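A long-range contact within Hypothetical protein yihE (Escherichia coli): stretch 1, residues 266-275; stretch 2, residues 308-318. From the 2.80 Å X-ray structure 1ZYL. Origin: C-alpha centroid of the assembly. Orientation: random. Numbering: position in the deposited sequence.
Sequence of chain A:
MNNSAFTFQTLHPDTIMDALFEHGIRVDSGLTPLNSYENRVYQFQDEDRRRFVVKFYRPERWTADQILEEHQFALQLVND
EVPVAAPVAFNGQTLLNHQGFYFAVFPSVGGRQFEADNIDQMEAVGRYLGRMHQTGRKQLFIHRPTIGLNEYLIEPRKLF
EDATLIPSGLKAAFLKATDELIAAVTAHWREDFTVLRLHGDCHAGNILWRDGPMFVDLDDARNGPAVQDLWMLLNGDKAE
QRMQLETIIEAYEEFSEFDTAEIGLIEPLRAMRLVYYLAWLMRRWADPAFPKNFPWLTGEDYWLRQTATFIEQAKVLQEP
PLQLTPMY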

ATOM      1  N   ILE A 266      -5.332  14.311   5.023  1.00 20.95           N
ATOM      2  CA  ILE A 266      -5.779  13.477   3.905  1.00 22.16           C
ATOM      3  C   ILE A 266      -5.444  13.994   2.512  1.00 20.13           C
ATOM      4  O   ILE A 266      -4.897  13.259   1.702  1.00 20.47           O
ATOM      5  N   GLU A 267      -5.761  15.245   2.213  1.00 19.51           N
ATOM      6  CA  GLU A 267      -5.447  15.752   0.888  1.00 19.69           C
ATOM      7  C   GLU A 267      -3.945  15.701   0.663  1.00 19.55           C
ATOM      8  O   GLU A 267      -3.484  15.485  -0.455  1.00 20.61           O
ATOM      9  N   PRO A 268      -3.151  15.926   1.717  1.00 19.26           N
ATOM     10  CA  PRO A 268      -1.719  15.833   1.441  1.00 19.51           C
ATOM     11  C   PRO A 268      -1.321  14.376   1.184  1.00 20.82           C
ATOM     12  O   PRO A 268      -0.453  14.101   0.362  1.00 22.49           O
ATOM     13  N   LEU A 269      -1.961  13.435   1.874  1.00 21.92           N
ATOM     14  CA  LEU A 269      -1.641  12.016   1.676  1.00 21.35           C
ATOM     15  C   LEU A 269      -2.032  11.565   0.279  1.00 20.62           C
ATOM     16  O   LEU A 269      -1.283  10.842  -0.380  1.00 22.28           O
ATOM     17  N   ARG A 270      -3.212  11.987  -0.162  1.00 19.34           N
ATOM     18  CA  ARG A 270      -3.699  11.632  -1.486  1.00 18.37           C
ATOM     19  C   ARG A 270      -2.747  12.222  -2.539  1.00 18.73           C
ATOM     20  O   ARG A 270      -2.383  11.551  -3.516  1.00 18.15           O
ATOM     21  N   ALA A 271      -2.336  13.470  -2.331  1.00 16.98           N
ATOM     22  CA  ALA A 271      -1.408  14.116  -3.246  1.00 15.99           C
ATOM     23  C   ALA A 271      -0.141  13.285  -3.236  1.00 17.04           C
ATOM     24  O   ALA A 271       0.466  13.033  -4.277  1.00 18.38           O
ATOM     25  N   MET A 272       0.249  12.852  -2.042  1.00 17.35           N
ATOM     26  CA  MET A 272       1.453  12.057  -1.870  1.00 17.28           C
ATOM     27  C   MET A 272       1.396  10.726  -2.601  1.00 18.63           C
ATOM     28  O   MET A 272       2.359  10.340  -3.266  1.00 20.22           O
ATOM     29  N   ARG A 273       0.269  10.028  -2.486  1.00 18.60           N
ATOM     30  CA  ARG A 273       0.105   8.733  -3.138  1.00 20.04           C
ATOM     31  C   ARG A 273       0.068   8.928  -4.645  1.00 21.62           C
ATOM     32  O   ARG A 273       0.468   8.056  -5.426  1.00 19.65           O
ATOM     33  N   LEU A 274      -0.421  10.090  -5.049  1.00 23.09           N
ATOM     34  CA  LEU A 274      -0.539  10.393  -6.457  1.00 23.88           C
ATOM     35  C   LEU A 274       0.815  10.527  -7.111  1.00 23.18           C
ATOM     36  O   LEU A 274       1.100   9.852  -8.100  1.00 25.46           O
ATOM     37  N   VAL A 275       1.656  11.385  -6.556  1.00 19.67           N
ATOM     38  CA  VAL A 275       2.966  11.590  -7.137  1.00 20.81           C
ATOM     39  C   VAL A 275       3.897  10.391  -6.978  1.00 22.21           C
ATOM     40  O   VAL A 275       4.703  10.116  -7.860  1.00 23.48           O
ATOM     41  N   ALA A 308      -2.995  18.001 -15.315  1.00 12.83           N
ATOM     42  CA  ALA A 308      -4.197  18.675 -14.885  1.00 12.99           C
ATOM     43  C   ALA A 308      -4.634  18.149 -13.514  1.00 15.40           C
ATOM     44  O   ALA A 308      -5.146  18.909 -12.688  1.00 18.25           O
ATOM     45  N   THR A 309      -4.441  16.857 -13.265  1.00 15.62           N
ATOM     46  CA  THR A 309      -4.819  16.301 -11.974  1.00 16.03           C
ATOM     47  C   THR A 309      -3.971  16.929 -10.876  1.00 17.44           C
ATOM     48  O   THR A 309      -4.473  17.263  -9.807  1.00 19.29           O
ATOM     49  N   PHE A 310      -2.681  17.087 -11.129  1.00 16.49           N
ATOM     50  CA  PHE A 310      -1.835  17.689 -10.124  1.00 19.14           C
ATOM     51  C   PHE A 310      -2.318  19.117  -9.874  1.00 22.95           C
ATOM     52  O   PHE A 310      -2.631  19.480  -8.744  1.00 25.33           O
ATOM     53  N   ILE A 311      -2.402  19.923 -10.928  1.00 24.70           N
ATOM     54  CA  ILE A 311      -2.868  21.297 -10.783  1.00 25.64           C
ATOM     55  C   ILE A 311      -4.172  21.368  -9.988  1.00 28.28           C
ATOM     56  O   ILE A 311      -4.378  22.284  -9.185  1.00 29.67           O
ATOM     57  N   GLU A 312      -5.056  20.400 -10.208  1.00 29.50           N
ATOM     58  CA  GLU A 312      -6.328  20.378  -9.498  1.00 30.27           C
ATOM     59  C   GLU A 312      -6.157  20.085  -8.004  1.00 30.77           C
ATOM     60  O   GLU A 312      -6.858  20.659  -7.167  1.00 30.18           O
ATOM     61  N   GLN A 313      -5.216  19.201  -7.675  1.00 30.38           N
ATOM     62  CA  GLN A 313      -4.952  18.837  -6.284  1.00 28.81           C
ATOM     63  C   GLN A 313      -4.451  20.006  -5.459  1.00 26.31           C
ATOM     64  O   GLN A 313      -4.800  20.126  -4.290  1.00 26.17           O
ATOM     65  N   ALA A 314      -3.630  20.860  -6.058  1.00 24.01           N
ATOM     66  CA  ALA A 314      -3.111  22.013  -5.327  1.00 24.72           C
ATOM     67  C   ALA A 314      -4.255  22.964  -4.951  1.00 25.15           C
ATOM     68  O   ALA A 314      -4.203  23.632  -3.917  1.00 23.17           O
ATOM     69  N   LYS A 315      -5.291  23.011  -5.783  1.00 25.78           N
ATOM     70  CA  LYS A 315      -6.430  23.872  -5.504  1.00 28.70           C
ATOM     71  C   LYS A 315      -7.253  23.325  -4.338  1.00 28.87           C
ATOM     72  O   LYS A 315      -7.872  24.079  -3.585  1.00 28.31           O
ATOM     73  N   VAL A 316      -7.246  22.007  -4.188  1.00 29.25           N
ATOM     74  CA  VAL A 316      -7.970  21.356  -3.109  1.00 30.04           C
ATOM     75  C   VAL A 316      -7.259  21.644  -1.795  1.00 31.91           C
ATOM     76  O   VAL A 316      -7.877  21.683  -0.731  1.00 30.50           O
ATOM     77  N   LEU A 317      -5.950  21.853  -1.886  1.00 35.12           N
ATOM     78  CA  LEU A 317      -5.114  22.130  -0.725  1.00 38.16           C
ATOM     79  C   LEU A 317      -5.138  23.604  -0.322  1.00 41.70           C
ATOM     80  O   LEU A 317      -4.564  23.983   0.697  1.00 40.27           O
ATOM     81  N   GLN A 318      -5.807  24.430  -1.120  1.00 47.78           N
ATOM     82  CA  GLN A 318      -5.891  25.862  -0.843  1.00 54.23           C
ATOM     83  C   GLN A 318      -7.324  26.378  -0.829  1.00 58.08           C
ATOM     84  O   GLN A 318      -8.181  25.896  -1.575  1.00 58.28           O
TER

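The most unusual feature of this contact is a glutamine acting as its central knob: the Gln313 side chain sits among Glu267, Arg270, Ala271 and Leu274, yet no hydrogen bond joins the two stretches. The helices run nearly antiparallel, at 166°, with their axes 10.2 Å apart at closest approach. Gln313 points toward stretch 1 with chi1 at -99°, between wells, and chi2 m. Its OE1 lies 3.8 Å from Ala271 CB, where Ala271 CA and Gln313 CA are 6.6 Å apart, and 3.5 Å from Glu267 O, a pair of acceptors that cannot bond. The amide nitrogen, NE2, lies 3.7 Å from Arg270 CD and 3.6 Å from Glu267 OE2.

Toward the C-terminal end of stretch 1 the packing is apolar. Leu274, with chi1 off-well at -123° and chi2 p, places CD2 3.6 Å from Thr309 CG2 and 3.9 Å from Gln313 CG. Phe310 (chi1 m) leaves its backbone sideways, but its ring end reaches in, bringing CZ within 4.1 Å of Val275 CA.

At the other end, Leu317 (m, t) sets CD2 3.7 Å from both Glu267 CB and Pro268 CG. Glu267 (m, m) also meets Val316, OE2 to CG1 3.6 Å, while its carboxylate forms a salt bridge with Arg270 within stretch 1.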

ATOM      1  CB  ILE A 266      -7.303  13.160   3.956  1.00 24.58           C
ATOM      2  CG1 ILE A 266      -8.100  14.448   3.909  1.00 30.12           C
ATOM      3  CG2 ILE A 266      -7.647  12.377   5.216  1.00 21.36           C
ATOM      4  CD1 ILE A 266      -9.584  14.228   3.704  1.00 37.23           C
ATOM      5  CB  GLU A 267      -6.019  17.155   0.696  1.00 19.88           C
ATOM      6  CG  GLU A 267      -7.544  17.151   0.752  1.00 18.92           C
ATOM      7  CD  GLU A 267      -8.168  16.073  -0.148  1.00 21.37           C
ATOM      8  OE1 GLU A 267      -9.227  15.513   0.236  1.00 19.71           O
ATOM      9  OE2 GLU A 267      -7.609  15.787  -1.237  1.00 20.49           O
ATOM     10  CB  PRO A 268      -1.093  16.408   2.701  1.00 18.27           C
ATOM     11  CG  PRO A 268      -2.043  17.503   3.026  1.00 19.18           C
ATOM     12  CD  PRO A 268      -3.390  16.809   2.870  1.00 19.77           C
ATOM     13  CB  LEU A 269      -2.358  11.136   2.706  1.00 20.64           C
ATOM     14  CG  LEU A 269      -1.851  11.258   4.138  1.00 20.77           C
ATOM     15  CD1 LEU A 269      -2.713  10.424   5.046  1.00 21.77           C
ATOM     16  CD2 LEU A 269      -0.411  10.820   4.211  1.00 19.94           C
ATOM     17  CB  ARG A 270      -5.126  12.157  -1.666  1.00 17.59           C
ATOM     18  CG  ARG A 270      -5.672  12.018  -3.083  1.00 18.71           C
ATOM     19  CD  ARG A 270      -7.038  12.658  -3.195  1.00 17.95           C
ATOM     20  NE  ARG A 270      -8.102  11.842  -2.613  1.00 19.56           N
ATOM     21  CZ  ARG A 270      -8.967  12.286  -1.705  1.00 20.82           C
ATOM     22  NH1 ARG A 270      -9.915  11.489  -1.235  1.00 18.62           N
ATOM     23  NH2 ARG A 270      -8.875  13.529  -1.251  1.00 22.04           N
ATOM     24  CB  ALA A 271      -1.092  15.522  -2.777  1.00 14.48           C
ATOM     25  CB  MET A 272       1.715  11.835  -0.380  1.00 16.08           C
ATOM     26  CG  MET A 272       2.317  13.051   0.326  1.00 13.63           C
ATOM     27  SD  MET A 272       2.434  12.900   2.119  1.00  4.91           S
ATOM     28  CE  MET A 272       1.984  14.386   2.438  1.00  9.84           C
ATOM     29  CB  ARG A 273      -1.199   8.069  -2.687  1.00 20.73           C
ATOM     30  CG  ARG A 273      -1.472   6.729  -3.357  1.00 22.67           C
ATOM     31  CD  ARG A 273      -2.856   6.203  -3.033  1.00 25.16           C
ATOM     32  NE  ARG A 273      -2.834   5.116  -2.062  1.00 27.58           N
ATOM     33  CZ  ARG A 273      -2.637   3.837  -2.373  1.00 29.70           C
ATOM     34  NH1 ARG A 273      -2.448   3.483  -3.639  1.00 29.20           N
ATOM     35  NH2 ARG A 273      -2.632   2.914  -1.416  1.00 29.17           N
ATOM     36  CB  LEU A 274      -1.341  11.676  -6.644  1.00 25.29           C
ATOM     37  CG  LEU A 274      -2.584  11.572  -7.516  1.00 23.61           C
ATOM     38  CD1 LEU A 274      -3.427  10.384  -7.109  1.00 23.36           C
ATOM     39  CD2 LEU A 274      -3.360  12.852  -7.379  1.00 24.67           C
ATOM     40  CB  VAL A 275       3.613  12.862  -6.570  1.00 20.08           C
ATOM     41  CG1 VAL A 275       3.434  12.893  -5.082  1.00 24.69           C
ATOM     42  CG2 VAL A 275       5.082  12.913  -6.932  1.00 17.79           C
ATOM     43  CB  ALA A 308      -5.294  18.462 -15.913  1.00 10.87           C
ATOM     44  CB  THR A 309      -4.630  14.777 -11.916  1.00 17.38           C
ATOM     45  OG1 THR A 309      -5.705  14.121 -12.607  1.00 14.70           O
ATOM     46  CG2 THR A 309      -4.589  14.311 -10.451  1.00 16.96           C
ATOM     47  CB  PHE A 310      -0.363  17.660 -10.569  1.00 18.51           C
ATOM     48  CG  PHE A 310       0.268  16.285 -10.510  1.00 16.00           C
ATOM     49  CD1 PHE A 310       1.613  16.114 -10.803  1.00 14.40           C
ATOM     50  CD2 PHE A 310      -0.479  15.165 -10.131  1.00 15.83           C
ATOM     51  CE1 PHE A 310       2.213  14.848 -10.717  1.00 13.29           C
ATOM     52  CE2 PHE A 310       0.110  13.892 -10.043  1.00 12.81           C
ATOM     53  CZ  PHE A 310       1.456  13.739 -10.335  1.00 11.54           C
ATOM     54  CB  ILE A 311      -3.082  21.964 -12.165  1.00 25.24           C
ATOM     55  CG1 ILE A 311      -1.721  22.285 -12.789  1.00 24.66           C
ATOM     56  CG2 ILE A 311      -3.938  23.234 -12.022  1.00 24.01           C
ATOM     57  CD1 ILE A 311      -1.790  23.080 -14.059  1.00 22.64           C
ATOM     58  CB  GLU A 312      -7.260  19.346 -10.126  1.00 30.78           C
ATOM     59  CG  GLU A 312      -8.530  19.956 -10.679  1.00 33.95           C
ATOM     60  CD  GLU A 312      -9.133  20.976  -9.726  1.00 36.80           C
ATOM     61  OE1 GLU A 312      -9.361  20.630  -8.543  1.00 36.07           O
ATOM     62  OE2 GLU A 312      -9.373  22.126 -10.164  1.00 37.83           O
ATOM     63  CB  GLN A 313      -3.937  17.688  -6.198  1.00 29.68           C
ATOM     64  CG  GLN A 313      -4.570  16.324  -5.990  1.00 29.86           C
ATOM     65  CD  GLN A 313      -5.316  16.227  -4.673  1.00 29.75           C
ATOM     66  OE1 GLN A 313      -4.722  16.353  -3.611  1.00 28.08           O
ATOM     67  NE2 GLN A 313      -6.623  16.000  -4.739  1.00 29.63           N
ATOM     68  CB  ALA A 314      -2.057  22.740  -6.155  1.00 22.06           C
ATOM     69  CB  LYS A 315      -7.295  24.014  -6.755  1.00 30.87           C
ATOM     70  CG  LYS A 315      -6.590  24.772  -7.868  1.00 33.71           C
ATOM     71  CD  LYS A 315      -7.427  24.873  -9.127  1.00 34.57           C
ATOM     72  CE  LYS A 315      -6.658  25.594 -10.227  1.00 36.63           C
ATOM     73  NZ  LYS A 315      -7.358  25.500 -11.543  1.00 38.56           N
ATOM     74  CB  VAL A 316      -8.019  19.838  -3.333  1.00 30.45           C
ATOM     75  CG1 VAL A 316      -8.690  19.147  -2.162  1.00 29.96           C
ATOM     76  CG2 VAL A 316      -8.759  19.540  -4.622  1.00 30.64           C
ATOM     77  CB  LEU A 317      -3.671  21.684  -1.012  1.00 34.69           C
ATOM     78  CG  LEU A 317      -3.459  20.174  -1.173  1.00 32.07           C
ATOM     79  CD1 LEU A 317      -2.287  19.892  -2.092  1.00 31.17           C
ATOM     80  CD2 LEU A 317      -3.247  19.545   0.181  1.00 30.47           C
ATOM     81  CB  GLN A 318      -5.078  26.641  -1.874  1.00 55.46           C
ATOM     82  CG  GLN A 318      -3.580  26.534  -1.678  1.00 59.18           C
ATOM     83  CD  GLN A 318      -2.800  26.995  -2.894  1.00 61.21           C
ATOM     84  OE1 GLN A 318      -2.754  26.307  -3.917  1.00 60.64           O
ATOM     85  NE2 GLN A 318      -2.185  28.170  -2.791  1.00 63.27           N
TER